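Local coordinates for Lys-gingipain catalytic subunit (Porphyromonas gingivalis, PDB 6I9A), which cleaves proteins after lysine as a secreted cysteine endopeptidase of Porphyromonas gingivalis, here the catalytic subunit with the peptide-like inhibitor KYT-36 bound, at residues A27-P30 / W31-K35; Q258-F261 / G262-I265. One frame throughout, in Å; residues are numbered along the deposited sequence. Where two conformers were deposited one is given.

How the contacts relate
Both contacts are local and lie in the C25 peptidase part of the molecule; each is a short continuous run, along a helix in contact 1 and across a helix N-terminus in contact 2. Contact 1 (27-35) closes long before contact 2 opens and lies along helix 25-37, which packs against the parallel four-stranded sheet. Contact 2 (258-265) starts helix 261-267 beside the six-stranded mixed sheet and holds one of the calcium ligands. Their centres are 23 Å apart and their nearest atoms about 14 Å, without touching. Contact 2 is on the loop and helix that follow the nucleophile C249; the side chain of F261 is about 11 Å from the bound inhibitor, too far to touch it. Contact 1 lies away from the annotated sites.

Contact 1: residues A27-P30 / W31-K35; sequences ALKP and WLTWK
In helix 25-37, the crossover helix of the beta-alpha-beta unit formed with strands 14-20 and 40-46, L28 meets W31 and L32 while K29 meets T33 one turn on. The CD1 branch of L28 lies 3.7 Å from CE3 of W31, the two side chains running alongside and pointing the same way. Both send CG anti to the backbone N (chi1 -162° in L28, -175° in W31), which places the leucine branch beside the benzo part of the indole. On another flank, CG of L28 approaches CG of L32 at 3.9 Å, the two side chains slanting across one another. The CE methylene of K35 sits over one indole face of W31, toward the rim.

P30 has no N-H to give to the preceding turn, and the helix kinks there. The i to i+4 bonds that span the proline or start from it are intact: L32 N reaches L28 O at 3.0 Å, T33 N reaches K29 O at 2.9 Å, and W34 N donates to P30 O at 3.1 Å from above the carbonyl plane. OG1 of T33 also lies 3.0 Å from K29 O. A water joins the two side chains at their polar ends, accepting from K29 NZ at 2.9 Å and bonded to T33 OG1.

Farther out, W31 packs on F119 and M121 and gives its NE1 to D362, whereas W34 gives NE1 to E140; outside the two segments, K35 NZ is salt-bridged to D362 and E140. The chemistry is thus divided by side: L28, L32 and W31 pack on the sheet strands, whereas W34 lies against helix 126-141; the buried indole N-H groups and lysine are matched by carboxylates, and the exposed K29 meets T33 through water.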
loop_
_atom_site.group_PDB
_atom_site.type_symbol
_atom_site.label_atom_id
_atom_site.label_comp_id
_atom_site.label_asym_id
_atom_site.label_seq_id
_atom_site.Cartn_x
_atom_site.Cartn_y
_atom_site.Cartn_z
ATOM N N ALA A 27 3.086 -17.875 -11.242
ATOM C CA ALA A 27 1.961 -17.180 -10.621
ATOM C C ALA A 27 2.139 -15.656 -10.645
ATOM O O ALA A 27 1.153 -14.919 -10.701
ATOM C CB ALA A 27 1.764 -17.670 -9.181
ATOM N N LEU A 28 3.377 -15.192 -10.576
ATOM C CA LEU A 28 3.616 -13.755 -10.515
ATOM C C LEU A 28 3.403 -13.078 -11.869
ATOM O O LEU A 28 3.157 -11.865 -11.918
ATOM C CB LEU A 28 5.071 -13.549 -10.051
ATOM C CG LEU A 28 5.511 -12.210 -9.505
ATOM C CD1 LEU A 28 4.609 -11.706 -8.408
ATOM C CD2 LEU A 28 6.968 -12.296 -9.062
ATOM N N LYS A 29 3.533 -13.826 -12.981
ATOM C CA LYS A 29 3.495 -13.190 -14.304
ATOM C C LYS A 29 2.293 -12.235 -14.546
ATOM O O LYS A 29 2.547 -11.142 -15.045
ATOM C CB LYS A 29 3.567 -14.248 -15.422
ATOM C CG LYS A 29 3.887 -13.567 -16.755
ATOM C CD LYS A 29 4.563 -14.440 -17.796
ATOM C CE LYS A 29 4.444 -13.804 -19.177
ATOM N NZ LYS A 29 4.957 -12.397 -19.251
ATOM N N PRO A 30 1.023 -12.572 -14.244
ATOM C CA PRO A 30 -0.060 -11.626 -14.568
ATOM C C PRO A 30 0.062 -10.318 -13.797
ATOM O O PRO A 30 -0.334 -9.248 -14.282
ATOM C CB PRO A 30 -1.348 -12.373 -14.182
ATOM C CG PRO A 30 -0.962 -13.815 -14.125
ATOM C CD PRO A 30 0.488 -13.868 -13.757
ATOM N N TRP A 31 0.645 -10.385 -12.577
ATOM C CA TRP A 31 0.832 -9.163 -11.780
ATOM C C TRP A 31 1.944 -8.328 -12.418
ATOM O O TRP A 31 1.773 -7.100 -12.588
ATOM C CB TRP A 31 1.180 -9.573 -10.349
ATOM C CG TRP A 31 1.292 -8.457 -9.352
ATOM C CD1 TRP A 31 0.265 -7.839 -8.676
ATOM C CD2 TRP A 31 2.509 -7.906 -8.816
ATOM N NE1 TRP A 31 0.781 -6.945 -7.751
ATOM C CE2 TRP A 31 2.151 -6.986 -7.811
ATOM C CE3 TRP A 31 3.870 -8.125 -9.072
ATOM C CZ2 TRP A 31 3.099 -6.275 -7.074
ATOM C CZ3 TRP A 31 4.822 -7.434 -8.337
ATOM C CH2 TRP A 31 4.434 -6.506 -7.355
ATOM N N LEU A 32 3.061 -8.950 -12.804
ATOM C CA LEU A 32 4.130 -8.198 -13.481
ATOM C C LEU A 32 3.657 -7.606 -14.808
ATOM O O LEU A 32 3.998 -6.469 -15.151
ATOM C CB LEU A 32 5.337 -9.133 -13.735
ATOM C CG LEU A 32 5.989 -9.696 -12.468
ATOM C CD1 LEU A 32 6.980 -10.766 -12.847
ATOM C CD2 LEU A 32 6.593 -8.595 -11.567
ATOM N N THR A 33 2.844 -8.341 -15.547
ATOM C CA THR A 33 2.320 -7.846 -16.832
ATOM C C THR A 33 1.549 -6.551 -16.608
ATOM O O THR A 33 1.750 -5.550 -17.289
ATOM C CB THR A 33 1.466 -8.894 -17.510
ATOM O OG1 THR A 33 2.304 -10.013 -17.835
ATOM C CG2 THR A 33 0.753 -8.368 -18.751
ATOM N N TRP A 34 0.613 -6.573 -15.639
ATOM C CA TRP A 34 -0.200 -5.379 -15.341
ATOM C C TRP A 34 0.642 -4.219 -14.819
ATOM O O TRP A 34 0.445 -3.084 -15.231
ATOM C CB TRP A 34 -1.320 -5.743 -14.383
ATOM C CG TRP A 34 -2.026 -4.577 -13.769
ATOM C CD1 TRP A 34 -2.066 -4.297 -12.430
ATOM C CD2 TRP A 34 -2.714 -3.499 -14.422
ATOM N NE1 TRP A 34 -2.807 -3.175 -12.198
ATOM C CE2 TRP A 34 -3.208 -2.649 -13.404
ATOM C CE3 TRP A 34 -3.002 -3.183 -15.773
ATOM C CZ2 TRP A 34 -3.938 -1.497 -13.689
ATOM C CZ3 TRP A 34 -3.711 -2.028 -16.041
ATOM C CH2 TRP A 34 -4.188 -1.210 -15.018
ATOM N N LYS A 35 1.611 -4.487 -13.909
ATOM C CA LYS A 35 2.436 -3.392 -13.411
ATOM C C LYS A 35 3.222 -2.740 -14.549
ATOM O O LYS A 35 3.329 -1.528 -14.610
ATOM C CB LYS A 35 3.385 -3.874 -12.311
ATOM C CG LYS A 35 2.662 -4.345 -11.031
ATOM C CD LYS A 35 1.648 -3.326 -10.431
ATOM C CE LYS A 35 1.166 -3.856 -9.110
ATOM N NZ LYS A 35 0.237 -2.940 -8.416
HETATM O O HOH W 1 5.160 -10.134 -17.484
#

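Contact 2: residues Q258-F261 / G262-I265; sequences QPCF and GEVI. With CA (calcium ion), chain H.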
loop_
_atom_site.group_PDB
_atom_site.type_symbol
_atom_site.label_atom_id
_atom_site.label_comp_id
_atom_site.label_asym_id
_atom_site.label_seq_id
_atom_site.Cartn_x
_atom_site.Cartn_y
_atom_site.Cartn_z
ATOM N N GLN A 258 2.018 -19.965 12.831
ATOM C CA GLN A 258 0.868 -20.070 11.946
ATOM C C GLN A 258 0.846 -18.832 11.054
ATOM O O GLN A 258 1.385 -17.805 11.462
ATOM C CB GLN A 258 -0.451 -20.166 12.753
ATOM C CG GLN A 258 -0.542 -21.414 13.673
ATOM C CD GLN A 258 -0.428 -22.755 12.967
ATOM O OE1 GLN A 258 0.023 -23.747 13.555
ATOM N NE2 GLN A 258 -0.816 -22.829 11.706
ATOM N N PRO A 259 0.178 -18.839 9.902
ATOM C CA PRO A 259 0.043 -17.593 9.138
ATOM C C PRO A 259 -0.607 -16.518 10.029
ATOM O O PRO A 259 -1.598 -16.760 10.749
ATOM C CB PRO A 259 -0.887 -17.983 7.968
ATOM C CG PRO A 259 -0.540 -19.475 7.780
ATOM C CD PRO A 259 -0.470 -19.962 9.195
ATOM N N CYS A 260 -0.026 -15.323 10.019
ATOM C CA CYS A 260 -0.580 -14.290 10.865
ATOM C C CYS A 260 -1.848 -13.698 10.238
ATOM O O CYS A 260 -2.148 -13.935 9.064
ATOM C CB CYS A 260 0.464 -13.218 11.168
ATOM S SG CYS A 260 0.940 -12.199 9.725
ATOM N N PHE A 261 -2.578 -12.881 11.003
ATOM C CA PHE A 261 -3.790 -12.252 10.537
ATOM C C PHE A 261 -3.567 -11.508 9.208
ATOM O O PHE A 261 -4.388 -11.623 8.283
ATOM C CB PHE A 261 -4.264 -11.288 11.648
ATOM C CG PHE A 261 -5.539 -10.567 11.345
ATOM C CD1 PHE A 261 -5.532 -9.358 10.643
ATOM C CD2 PHE A 261 -6.753 -11.056 11.819
ATOM C CE1 PHE A 261 -6.714 -8.662 10.403
ATOM C CE2 PHE A 261 -7.937 -10.356 11.586
ATOM C CZ PHE A 261 -7.909 -9.144 10.912
ATOM N N GLY A 262 -2.471 -10.725 9.114
ATOM C CA GLY A 262 -2.244 -9.968 7.878
ATOM C C GLY A 262 -1.976 -10.863 6.670
ATOM O O GLY A 262 -2.315 -10.498 5.534
ATOM N N GLU A 263 -1.342 -12.032 6.905
ATOM C CA GLU A 263 -1.117 -12.980 5.824
ATOM C C GLU A 263 -2.454 -13.602 5.423
ATOM O O GLU A 263 -2.760 -13.747 4.248
ATOM C CB GLU A 263 -0.118 -14.059 6.266
ATOM C CG GLU A 263 1.311 -13.524 6.267
ATOM C CD GLU A 263 2.317 -14.516 6.827
ATOM O OE1 GLU A 263 2.103 -15.062 7.932
ATOM O OE2 GLU A 263 3.380 -14.671 6.189
ATOM N N VAL A 264 -3.261 -14.034 6.418
ATOM C CA VAL A 264 -4.535 -14.680 6.042
ATOM C C VAL A 264 -5.442 -13.708 5.309
ATOM O O VAL A 264 -6.074 -14.098 4.311
ATOM C CB VAL A 264 -5.213 -15.261 7.308
ATOM C CG1 VAL A 264 -6.608 -15.811 6.992
ATOM C CG2 VAL A 264 -4.351 -16.381 7.896
ATOM N N ILE A 265 -5.549 -12.464 5.773
ATOM C CA ILE A 265 -6.537 -11.560 5.189
ATOM C C ILE A 265 -6.190 -11.238 3.725
ATOM O O ILE A 265 -7.104 -10.926 2.951
ATOM C CB ILE A 265 -6.706 -10.291 6.061
ATOM C CG1 ILE A 265 -8.098 -9.685 5.870
ATOM C CG2 ILE A 265 -5.560 -9.256 5.820
ATOM C CD1 ILE A 265 -8.386 -8.576 6.939
HETATM CA CA CA H . 4.326 -16.429 7.639
HETATM O O HOH W 2 3.650 -16.619 9.986
HETATM O O HOH W 3 6.239 -17.799 8.248
HETATM O O HOH W 4 2.995 -18.381 7.739
#
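E263 grips the calcium ion with both carboxylate oxygens, OE1 at 2.6 Å and OE2 at 2.5 Å, while the same OE1 takes the backbone N-H of C260 at 3.0 Å. That bond is fairly straight (165°) and uses the anti lone pair of OE1, the one turned away from OE2. Three waters also bind the metal, and one of them donates to the carbonyl O of Q258, so the loop reaches the ion through solvent as well. D85 and the carbonyl O of F254 complete the protein ligands, and S122 OG is hydrogen-bonded to OE2; with calcium and two N-H or O-H partners, the carboxylate is held against rotation and probably kept ionised.

The return bond makes this a capping box at the start of helix 261-267: C260 is the N-cap, and its SG weakly accepts from E263 N at 3.6 Å. A chi1 of 69° tucks the sulfur between the backbone N and the carbonyl carbon of C260, on the side where it can meet that N-H. The first full helical bonds follow, V264 N to C260 O at 2.9 Å and I265 N to F261 O.

Apolar contacts flank the cap. P259 and V264, the residues just before the N-cap and four after it, form a hydrophobic staple, CB of P259 to CG2 of V264 3.8 Å. The ring atom CE1 of F261 meets CD1 of I265 at 3.8 Å, the two side chains slanting past each other. In the next shell, the F261 ring stacks with W222 and meets Y276, and I265 packs on F242 and A244 of strand 242-247, inside the six-stranded sheet, as well as on L232 of helix 229-232.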